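Local coordinates for protein PpBBE-like 1 D396N (Physcomitrella patens subsp. patens, PDB 6EO5) that oxidises cellobiose as a berberine bridge enzyme-like flavoprotein, using a bicovalently tethered FAD and probably passing the electrons to molecular oxygen, at residues A[34-46]-A[323-335]. Numbering follows the deposited sequence.
Sequences STARLAYNLRERY and NVPFTTNTFKAKS. With FAD (flavin-adenine dinucleotide), chain C.
N41 lies flat over the F331 ring, its amide plane only 3° from the ring plane and ND2 above the ring centre. An asparagine suits this place because its short, planar amide can stack while both ends bond to the F331 backbone: OD1 accepts from F331 N (3.2 Å), and ND2 donates to F331 O (3.0 Å). Each acceptor takes a second donor from the opposite face of its plane. R43 N closes an Asx turn on N41 OD1, and R43 NE gives a nearly straight bond to F331 O (3.0 Å), an arginine being able to spare NH2 for E84. With an alanine here, F331 N and R43 N would probably lose their shared acceptor, F331 O one of its donors, and the ring its stacked amide. F331 reaches the amide with CG between its own backbone N and carbonyl carbon (chi1 62°), and its rim meets the Y40 ring, CE1 to Y40 CE2. Tyrosine offers a flat face, with the flavin methyl C8M over its centre and H81 also stacked on the ring, and a hydroxyl that a water links to N329 ND2, which also donates to S398 OG. Backbone bonds N329 N to Y40 O and L42 N to N329 O (2.9 Å) form a single beta bridge between N41 and N329; before N329, T328 packs on L42 and F326 on L38, apolar leucines suiting both. Farther out, N41 ND2 also bonds Y83 O, and E84 pairs with K332 too, as does D433, acids that would offset the like charges. The contact joins the loop after helix 31-36 to edge strand 331-338 of the seven-stranded antiparallel sheet, where F331 packs on strand 391-398 and K332 on helix 405-420.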
ATOM      1  N   SER A  34      -0.441  13.158  22.526  1.00 73.03           N
ATOM      2  CA  SER A  34      -1.795  13.229  21.990  1.00 70.01           C
ATOM      3  C   SER A  34      -1.795  13.446  20.478  1.00 74.25           C
ATOM      4  O   SER A  34      -2.486  12.734  19.738  1.00 73.07           O
ATOM      5  CB  SER A  34      -2.571  14.333  22.686  1.00 71.15           C
ATOM      6  OG  SER A  34      -3.667  14.713  21.884  1.00 76.29           O
ATOM      7  N   THR A  35      -1.032  14.428  19.992  1.00 74.52           N
ATOM      8  CA  THR A  35      -1.019  14.644  18.550  1.00 74.37           C
ATOM      9  C   THR A  35      -0.258  13.546  17.812  1.00 73.16           C
ATOM     10  O   THR A  35      -0.514  13.322  16.624  1.00 72.34           O
ATOM     11  CB  THR A  35      -0.439  16.023  18.201  1.00 75.70           C
ATOM     12  OG1 THR A  35       0.980  16.001  18.354  1.00 78.21           O
ATOM     13  CG2 THR A  35      -1.025  17.109  19.097  1.00 74.23           C
ATOM     14  N   ALA A  36       0.652  12.844  18.485  1.00 66.94           N
ATOM     15  CA  ALA A  36       1.352  11.752  17.826  1.00 63.51           C
ATOM     16  C   ALA A  36       0.439  10.563  17.560  1.00 68.32           C
ATOM     17  O   ALA A  36       0.769   9.719  16.720  1.00 69.75           O
ATOM     18  CB  ALA A  36       2.557  11.307  18.657  1.00 64.77           C
ATOM     19  N   ARG A  37      -0.701  10.479  18.250  1.00 67.52           N
ATOM     20  CA  ARG A  37      -1.606   9.351  18.069  1.00 67.07           C
ATOM     21  C   ARG A  37      -2.325   9.372  16.727  1.00 70.14           C
ATOM     22  O   ARG A  37      -3.004   8.392  16.399  1.00 69.90           O
ATOM     23  CB  ARG A  37      -2.630   9.326  19.189  1.00 59.80           C
ATOM     24  CG  ARG A  37      -2.004   9.202  20.546  1.00 68.66           C
ATOM     25  CD  ARG A  37      -3.052   9.174  21.626  1.00 67.82           C
ATOM     26  NE  ARG A  37      -3.769   7.908  21.635  1.00 65.42           N
ATOM     27  CZ  ARG A  37      -4.536   7.505  22.636  1.00 69.37           C
ATOM     28  NH1 ARG A  37      -4.669   8.281  23.704  1.00 71.93           N
ATOM     29  NH2 ARG A  37      -5.159   6.331  22.577  1.00 64.63           N
ATOM     30  N   LEU A  38      -2.195  10.450  15.957  1.00 65.98           N
ATOM     31  CA  LEU A  38      -2.871  10.554  14.674  1.00 65.07           C
ATOM     32  C   LEU A  38      -2.544   9.355  13.799  1.00 64.64           C
ATOM     33  O   LEU A  38      -1.381   8.976  13.650  1.00 67.06           O
ATOM     34  CB  LEU A  38      -2.463  11.846  13.968  1.00 60.77           C
ATOM     35  CG  LEU A  38      -3.226  12.201  12.687  1.00 62.66           C
ATOM     36  CD1 LEU A  38      -4.624  12.710  13.008  1.00 54.16           C
ATOM     37  CD2 LEU A  38      -2.442  13.205  11.829  1.00 50.53           C
ATOM     38  N   ALA A  39      -3.586   8.750  13.241  1.00 61.09           N
ATOM     39  CA  ALA A  39      -3.467   7.623  12.333  1.00 61.89           C
ATOM     40  C   ALA A  39      -4.521   7.792  11.249  1.00 64.64           C
ATOM     41  O   ALA A  39      -5.539   8.468  11.445  1.00 62.37           O
ATOM     42  CB  ALA A  39      -3.650   6.277  13.055  1.00 53.72           C
ATOM     43  N   TYR A  40      -4.277   7.168  10.095  1.00 61.39           N
ATOM     44  CA  TYR A  40      -5.242   7.290   9.005  1.00 60.18           C
ATOM     45  C   TYR A  40      -6.591   6.690   9.394  1.00 57.42           C
ATOM     46  O   TYR A  40      -7.640   7.315   9.203  1.00 58.69           O
ATOM     47  CB  TYR A  40      -4.707   6.641   7.728  1.00 56.17           C
ATOM     48  CG  TYR A  40      -5.732   6.734   6.637  1.00 60.42           C
ATOM     49  CD1 TYR A  40      -5.987   7.954   6.007  1.00 62.47           C
ATOM     50  CD2 TYR A  40      -6.485   5.625   6.263  1.00 55.10           C
ATOM     51  CE1 TYR A  40      -6.941   8.062   5.022  1.00 56.57           C
ATOM     52  CE2 TYR A  40      -7.437   5.723   5.288  1.00 53.65           C
ATOM     53  CZ  TYR A  40      -7.664   6.945   4.665  1.00 59.18           C
ATOM     54  OH  TYR A  40      -8.622   7.043   3.681  1.00 63.44           O
ATOM     55  N   ASN A  41      -6.592   5.475   9.930  1.00 56.03           N
ATOM     56  CA  ASN A  41      -7.818   4.862  10.421  1.00 55.97           C
ATOM     57  C   ASN A  41      -7.945   5.201  11.899  1.00 55.41           C
ATOM     58  O   ASN A  41      -7.036   4.915  12.681  1.00 60.25           O
ATOM     59  CB  ASN A  41      -7.805   3.350  10.199  1.00 52.95           C
ATOM     60  CG  ASN A  41      -9.200   2.739  10.213  1.00 54.70           C
ATOM     61  OD1 ASN A  41     -10.177   3.368  10.635  1.00 52.05           O
ATOM     62  ND2 ASN A  41      -9.294   1.491   9.755  1.00 52.98           N
ATOM     63  N   LEU A  42      -9.045   5.844  12.276  1.00 58.21           N
ATOM     64  CA  LEU A  42      -9.276   6.201  13.670  1.00 60.14           C
ATOM     65  C   LEU A  42     -10.114   5.161  14.405  1.00 60.89           C
ATOM     66  O   LEU A  42     -10.543   5.416  15.535  1.00 63.84           O
ATOM     67  CB  LEU A  42      -9.938   7.584  13.782  1.00 55.56           C
ATOM     68  CG  LEU A  42      -9.233   8.829  13.212  1.00 63.14           C
ATOM     69  CD1 LEU A  42     -10.128  10.035  13.359  1.00 61.20           C
ATOM     70  CD2 LEU A  42      -7.857   9.114  13.833  1.00 53.57           C
ATOM     71  N   ARG A  43     -10.353   3.994  13.799  1.00 59.39           N
ATOM     72  CA  ARG A  43     -11.243   3.027  14.432  1.00 58.22           C
ATOM     73  C   ARG A  43     -10.631   2.458  15.708  1.00 62.14           C
ATOM     74  O   ARG A  43     -11.318   2.339  16.727  1.00 61.37           O
ATOM     75  CB  ARG A  43     -11.601   1.909  13.461  1.00 54.08           C
ATOM     76  CG  ARG A  43     -12.146   0.677  14.180  1.00 56.52           C
ATOM     77  CD  ARG A  43     -12.890  -0.255  13.280  1.00 50.08           C
ATOM     78  NE  ARG A  43     -12.059  -0.760  12.192  1.00 60.23           N
ATOM     79  CZ  ARG A  43     -11.123  -1.692  12.343  1.00 56.61           C
ATOM     80  NH1 ARG A  43     -10.887  -2.195  13.542  1.00 53.42           N
ATOM     81  NH2 ARG A  43     -10.421  -2.105  11.298  1.00 54.08           N
ATOM     82  N   GLU A  44      -9.350   2.108  15.684  1.00 60.03           N
ATOM     83  CA  GLU A  44      -8.691   1.481  16.835  1.00 59.42           C
ATOM     84  C   GLU A  44      -7.665   2.452  17.410  1.00 63.03           C
ATOM     85  O   GLU A  44      -6.500   2.441  17.015  1.00 67.12           O
ATOM     86  CB  GLU A  44      -8.010   0.173  16.443  1.00 60.47           C
ATOM     87  CG  GLU A  44      -8.927  -0.878  15.875  1.00 56.33           C
ATOM     88  CD  GLU A  44      -9.962  -1.326  16.867  1.00 70.30           C
ATOM     89  OE1 GLU A  44      -9.648  -1.380  18.080  1.00 76.86           O
ATOM     90  OE2 GLU A  44     -11.093  -1.623  16.432  1.00 76.74           O
ATOM     91  N   ARG A  45      -8.086   3.268  18.377  1.00 61.33           N
ATOM     92  CA  ARG A  45      -7.199   4.289  18.939  1.00 59.06           C
ATOM     93  C   ARG A  45      -6.310   3.674  20.018  1.00 63.48           C
ATOM     94  O   ARG A  45      -6.441   3.926  21.215  1.00 63.49           O
ATOM     95  CB  ARG A  45      -8.010   5.453  19.471  1.00 54.93           C
ATOM     96  CG  ARG A  45      -8.706   6.183  18.380  1.00 58.23           C
ATOM     97  CD  ARG A  45      -9.835   6.987  18.938  1.00 72.91           C
ATOM     98  NE  ARG A  45      -9.892   8.284  18.280  1.00 82.30           N
ATOM     99  CZ  ARG A  45     -10.820   8.642  17.400  1.00 82.12           C
ATOM    100  NH1 ARG A  45     -11.796   7.791  17.067  1.00 76.75           N
ATOM    101  NH2 ARG A  45     -10.764   9.856  16.858  1.00 81.76           N
ATOM    102  N   TYR A  46      -5.377   2.854  19.558  1.00 61.71           N
ATOM    103  CA  TYR A  46      -4.439   2.221  20.468  1.00 63.33           C
ATOM    104  C   TYR A  46      -3.581   3.274  21.151  1.00 65.75           C
ATOM    105  O   TYR A  46      -3.162   4.253  20.527  1.00 68.55           O
ATOM    106  CB  TYR A  46      -3.551   1.230  19.714  1.00 63.36           C
ATOM    107  CG  TYR A  46      -4.287   0.058  19.105  1.00 64.37           C
ATOM    108  CD1 TYR A  46      -4.902  -0.898  19.907  1.00 60.07           C
ATOM    109  CD2 TYR A  46      -4.331  -0.115  17.723  1.00 61.74           C
ATOM    110  CE1 TYR A  46      -5.562  -1.973  19.343  1.00 62.87           C
ATOM    111  CE2 TYR A  46      -4.983  -1.187  17.154  1.00 63.35           C
ATOM    112  CZ  TYR A  46      -5.605  -2.108  17.966  1.00 65.00           C
ATOM    113  OH  TYR A  46      -6.250  -3.175  17.399  1.00 67.29           O
ATOM    114  N   ASN A 323       2.976  19.371   0.908  1.00 68.25           N
ATOM    115  CA  ASN A 323       2.062  19.805   1.958  1.00 70.19           C
ATOM    116  C   ASN A 323       0.659  19.287   1.705  1.00 69.68           C
ATOM    117  O   ASN A 323      -0.321  20.029   1.825  1.00 71.02           O
ATOM    118  CB  ASN A 323       2.016  21.326   2.067  1.00 71.49           C
ATOM    119  CG  ASN A 323       3.355  21.915   2.430  1.00 83.04           C
ATOM    120  OD1 ASN A 323       3.760  21.888   3.592  1.00 90.27           O
ATOM    121  ND2 ASN A 323       4.057  22.460   1.436  1.00 82.74           N
ATOM    122  N   VAL A 324       0.523  18.018   1.336  1.00 65.94           N
ATOM    123  CA  VAL A 324      -0.818  17.470   1.156  1.00 65.46           C
ATOM    124  C   VAL A 324      -1.405  17.213   2.535  1.00 65.86           C
ATOM    125  O   VAL A 324      -0.782  16.529   3.359  1.00 65.42           O
ATOM    126  CB  VAL A 324      -0.805  16.198   0.304  1.00 67.02           C
ATOM    127  CG1 VAL A 324      -2.234  15.726   0.041  1.00 63.70           C
ATOM    128  CG2 VAL A 324      -0.071  16.465  -1.022  1.00 66.78           C
ATOM    129  N   PRO A 325      -2.561  17.790   2.842  1.00 67.06           N
ATOM    130  CA  PRO A 325      -3.152  17.635   4.185  1.00 62.34           C
ATOM    131  C   PRO A 325      -3.417  16.172   4.521  1.00 65.16           C
ATOM    132  O   PRO A 325      -4.017  15.440   3.732  1.00 67.36           O
ATOM    133  CB  PRO A 325      -4.464  18.422   4.087  1.00 60.05           C
ATOM    134  CG  PRO A 325      -4.285  19.345   2.907  1.00 65.52           C
ATOM    135  CD  PRO A 325      -3.345  18.669   1.956  1.00 59.92           C
ATOM    136  N   PHE A 326      -2.976  15.747   5.711  1.00 65.79           N
ATOM    137  CA  PHE A 326      -3.303  14.404   6.186  1.00 62.23           C
ATOM    138  C   PHE A 326      -4.767  14.352   6.608  1.00 61.57           C
ATOM    139  O   PHE A 326      -5.193  15.101   7.495  1.00 61.60           O
ATOM    140  CB  PHE A 326      -2.404  13.994   7.351  1.00 55.49           C
ATOM    141  CG  PHE A 326      -2.447  12.517   7.655  1.00 56.87           C
ATOM    142  CD1 PHE A 326      -1.624  11.634   6.978  1.00 58.39           C
ATOM    143  CD2 PHE A 326      -3.317  12.009   8.611  1.00 61.85           C
ATOM    144  CE1 PHE A 326      -1.654  10.267   7.247  1.00 57.50           C
ATOM    145  CE2 PHE A 326      -3.350  10.650   8.883  1.00 60.56           C
ATOM    146  CZ  PHE A 326      -2.513   9.778   8.193  1.00 57.24           C
ATOM    147  N   THR A 327      -5.539  13.472   5.982  1.00 60.48           N
ATOM    148  CA  THR A 327      -6.937  13.275   6.335  1.00 62.29           C
ATOM    149  C   THR A 327      -7.112  11.898   6.954  1.00 62.83           C
ATOM    150  O   THR A 327      -6.281  11.004   6.772  1.00 63.10           O
ATOM    151  CB  THR A 327      -7.842  13.421   5.110  1.00 64.37           C
ATOM    152  OG1 THR A 327      -7.505  12.410   4.156  1.00 70.15           O
ATOM    153  CG2 THR A 327      -7.640  14.777   4.463  1.00 57.31           C
ATOM    154  N   THR A 328      -8.204  11.736   7.698  1.00 63.18           N
ATOM    155  CA  THR A 328      -8.479  10.504   8.425  1.00 58.96           C
ATOM    156  C   THR A 328      -9.874   9.991   8.084  1.00 59.61           C
ATOM    157  O   THR A 328     -10.702  10.708   7.521  1.00 67.82           O
ATOM    158  CB  THR A 328      -8.346  10.716   9.938  1.00 59.08           C
ATOM    159  OG1 THR A 328      -9.207  11.781  10.346  1.00 61.77           O
ATOM    160  CG2 THR A 328      -6.922  11.076  10.299  1.00 57.47           C
ATOM    161  N   ASN A 329     -10.122   8.734   8.439  1.00 56.88           N
ATOM    162  CA  ASN A 329     -11.397   8.066   8.213  1.00 57.29           C
ATOM    163  C   ASN A 329     -11.579   7.037   9.330  1.00 56.89           C
ATOM    164  O   ASN A 329     -10.655   6.776  10.104  1.00 56.22           O
ATOM    165  CB  ASN A 329     -11.420   7.429   6.813  1.00 55.69           C
ATOM    166  CG  ASN A 329     -12.804   6.944   6.394  1.00 58.36           C
ATOM    167  OD1 ASN A 329     -13.821   7.337   6.972  1.00 61.57           O
ATOM    168  ND2 ASN A 329     -12.845   6.094   5.368  1.00 53.41           N
ATOM    169  N   THR A 330     -12.783   6.468   9.430  1.00 53.07           N
ATOM    170  CA  THR A 330     -13.053   5.355  10.347  1.00 56.19           C
ATOM    171  C   THR A 330     -13.771   4.261   9.577  1.00 58.47           C
ATOM    172  O   THR A 330     -14.885   4.481   9.087  1.00 61.46           O
ATOM    173  CB  THR A 330     -13.895   5.787  11.549  1.00 55.11           C
ATOM    174  OG1 THR A 330     -13.196   6.810  12.260  1.00 65.32           O
ATOM    175  CG2 THR A 330     -14.128   4.609  12.480  1.00 55.13           C
ATOM    176  N   PHE A 331     -13.151   3.084   9.479  1.00 53.81           N
ATOM    177  CA  PHE A 331     -13.589   2.147   8.457  1.00 54.83           C
ATOM    178  C   PHE A 331     -13.100   0.744   8.761  1.00 54.24           C
ATOM    179  O   PHE A 331     -12.160   0.542   9.533  1.00 57.42           O
ATOM    180  CB  PHE A 331     -13.100   2.583   7.058  1.00 55.58           C
ATOM    181  CG  PHE A 331     -11.588   2.639   6.909  1.00 50.73           C
ATOM    182  CD1 PHE A 331     -10.888   3.799   7.206  1.00 52.20           C
ATOM    183  CD2 PHE A 331     -10.875   1.546   6.426  1.00 50.28           C
ATOM    184  CE1 PHE A 331      -9.499   3.859   7.053  1.00 53.91           C
ATOM    185  CE2 PHE A 331      -9.482   1.596   6.265  1.00 49.17           C
ATOM    186  CZ  PHE A 331      -8.796   2.750   6.586  1.00 53.62           C
ATOM    187  N   LYS A 332     -13.761  -0.221   8.132  1.00 54.45           N
ATOM    188  CA  LYS A 332     -13.252  -1.575   7.981  1.00 52.34           C
ATOM    189  C   LYS A 332     -13.011  -1.824   6.495  1.00 54.97           C
ATOM    190  O   LYS A 332     -13.867  -1.505   5.662  1.00 53.06           O
ATOM    191  CB  LYS A 332     -14.228  -2.597   8.559  1.00 51.68           C
ATOM    192  CG  LYS A 332     -13.868  -4.044   8.270  1.00 53.96           C
ATOM    193  CD  LYS A 332     -12.601  -4.462   8.984  1.00 51.11           C
ATOM    194  CE  LYS A 332     -12.249  -5.883   8.612  1.00 49.48           C
ATOM    195  NZ  LYS A 332     -10.914  -6.263   9.121  1.00 52.22           N
ATOM    196  N   ALA A 333     -11.839  -2.363   6.163  1.00 56.29           N
ATOM    197  CA  ALA A 333     -11.478  -2.672   4.784  1.00 54.00           C
ATOM    198  C   ALA A 333     -11.162  -4.161   4.634  1.00 53.41           C
ATOM    199  O   ALA A 333     -10.619  -4.795   5.546  1.00 52.30           O
ATOM    200  CB  ALA A 333     -10.282  -1.827   4.327  1.00 50.65           C
ATOM    201  N   LYS A 334     -11.527  -4.720   3.478  1.00 50.66           N
ATOM    202  CA  LYS A 334     -11.156  -6.081   3.102  1.00 49.91           C
ATOM    203  C   LYS A 334     -10.699  -6.071   1.648  1.00 52.12           C
ATOM    204  O   LYS A 334     -10.930  -5.105   0.916  1.00 56.03           O
ATOM    205  CB  LYS A 334     -12.327  -7.055   3.304  1.00 49.80           C
ATOM    206  CG  LYS A 334     -12.942  -6.979   4.697  1.00 47.27           C
ATOM    207  CD  LYS A 334     -14.116  -7.925   4.907  1.00 45.43           C
ATOM    208  CE  LYS A 334     -13.702  -9.381   4.908  1.00 44.78           C
ATOM    209  NZ  LYS A 334     -12.842  -9.747   6.073  1.00 50.26           N
ATOM    210  N   SER A 335     -10.031  -7.138   1.214  1.00 52.89           N
ATOM    211  CA  SER A 335      -9.624  -7.221  -0.189  1.00 50.58           C
ATOM    212  C   SER A 335      -9.677  -8.671  -0.663  1.00 53.01           C
ATOM    213  O   SER A 335      -9.819  -9.612   0.139  1.00 48.87           O
ATOM    214  CB  SER A 335      -8.223  -6.629  -0.412  1.00 48.12           C
ATOM    215  OG  SER A 335      -7.201  -7.539  -0.033  1.00 46.81           O
TER
HETATM  216  PA  FAD C 601       2.207   2.408   8.389  1.00 59.67           P
HETATM  217  O1A FAD C 601       0.906   2.281   9.165  1.00 53.70           O
HETATM  218  O2A FAD C 601       3.146   3.401   9.025  1.00 58.80           O
HETATM  219  O5B FAD C 601       2.952   0.999   8.135  1.00 57.32           O
HETATM  220  C5B FAD C 601       2.233  -0.172   7.814  1.00 58.34           C
HETATM  221  C4B FAD C 601       2.958  -1.412   8.325  1.00 56.92           C
HETATM  222  O4B FAD C 601       4.314  -1.388   7.917  1.00 59.84           O
HETATM  223  C3B FAD C 601       2.966  -1.485   9.842  1.00 58.39           C
HETATM  224  O3B FAD C 601       2.962  -2.843  10.223  1.00 60.19           O
HETATM  225  C2B FAD C 601       4.298  -0.881  10.198  1.00 58.68           C
HETATM  226  O2B FAD C 601       4.756  -1.323  11.452  1.00 61.00           O
HETATM  227  C1B FAD C 601       5.175  -1.347   9.043  1.00 62.56           C
HETATM  228  N9A FAD C 601       6.307  -0.408   8.875  1.00 62.86           N
HETATM  229  C8A FAD C 601       6.229   0.956   8.723  1.00 62.51           C
HETATM  230  N7A FAD C 601       7.479   1.456   8.622  1.00 61.95           N
HETATM  231  C5A FAD C 601       8.357   0.435   8.712  1.00 59.10           C
HETATM  232  C6A FAD C 601       9.739   0.394   8.682  1.00 61.67           C
HETATM  233  N6A FAD C 601      10.428   1.521   8.536  1.00 63.21           N
HETATM  234  N1A FAD C 601      10.389  -0.815   8.798  1.00 62.62           N
HETATM  235  C2A FAD C 601       9.659  -1.970   8.959  1.00 59.17           C
HETATM  236  N3A FAD C 601       8.282  -1.928   8.996  1.00 61.34           N
HETATM  237  C4A FAD C 601       7.640  -0.741   8.877  1.00 61.90           C
HETATM  238  N1  FAD C 601      -1.878   0.835  -1.397  1.00 57.61           N
HETATM  239  C2  FAD C 601      -1.436   0.651  -2.712  1.00 62.28           C
HETATM  240  O2  FAD C 601      -0.772  -0.346  -3.065  1.00 55.17           O
HETATM  241  N3  FAD C 601      -1.732   1.620  -3.656  1.00 63.86           N
HETATM  242  C4  FAD C 601      -2.456   2.741  -3.312  1.00 61.41           C
HETATM  243  O4  FAD C 601      -2.692   3.589  -4.167  1.00 65.96           O
HETATM  244  C4X FAD C 601      -2.898   2.921  -2.010  1.00 62.15           C
HETATM  245  N5  FAD C 601      -3.582   4.067  -1.664  1.00 61.75           N
HETATM  246  C5X FAD C 601      -3.738   4.399  -0.332  1.00 60.76           C
HETATM  247  C6  FAD C 601      -4.304   5.625   0.004  1.00 59.00           C
HETATM  248  C7  FAD C 601      -4.379   6.073   1.332  1.00 60.59           C
HETATM  249  C7M FAD C 601      -4.986   7.421   1.653  1.00 55.46           C
HETATM  250  C8  FAD C 601      -3.965   5.193   2.354  1.00 55.80           C
HETATM  251  C8M FAD C 601      -4.124   5.558   3.817  1.00 54.87           C
HETATM  252  C9  FAD C 601      -3.481   3.920   1.999  1.00 58.48           C
HETATM  253  C9A FAD C 601      -3.338   3.509   0.662  1.00 60.98           C
HETATM  254  N10 FAD C 601      -2.898   2.234   0.282  1.00 59.23           N
HETATM  255  C10 FAD C 601      -2.571   1.981  -1.036  1.00 58.15           C
HETATM  256  C1' FAD C 601      -2.491   1.212   1.291  1.00 56.75           C
HETATM  257  C2' FAD C 601      -1.014   1.404   1.624  1.00 58.43           C
HETATM  258  O2' FAD C 601      -0.156   0.871   0.641  1.00 56.72           O
HETATM  259  C3' FAD C 601      -0.727   0.725   2.943  1.00 54.81           C
HETATM  260  O3' FAD C 601      -1.574   1.335   3.888  1.00 55.42           O
HETATM  261  C4' FAD C 601       0.746   0.883   3.307  1.00 56.12           C
HETATM  262  O4' FAD C 601       1.151  -0.249   4.051  1.00 52.97           O
HETATM  263  C5' FAD C 601       0.978   2.181   4.079  1.00 53.17           C
HETATM  264  O5' FAD C 601       2.301   2.322   4.552  1.00 53.90           O
HETATM  265  P   FAD C 601       2.592   3.421   5.702  1.00 57.10           P
HETATM  266  O1P FAD C 601       4.079   3.504   5.952  1.00 60.40           O
HETATM  267  O2P FAD C 601       1.979   4.766   5.418  1.00 59.87           O
HETATM  268  O3P FAD C 601       1.711   2.871   6.931  1.00 62.08           O
HETATM  269  O   HOH W   1     -10.870   5.693   3.426  1.00 55.98           O
HETATM  270  O   HOH W   2      -9.873  -1.829   8.435  1.00 56.22           O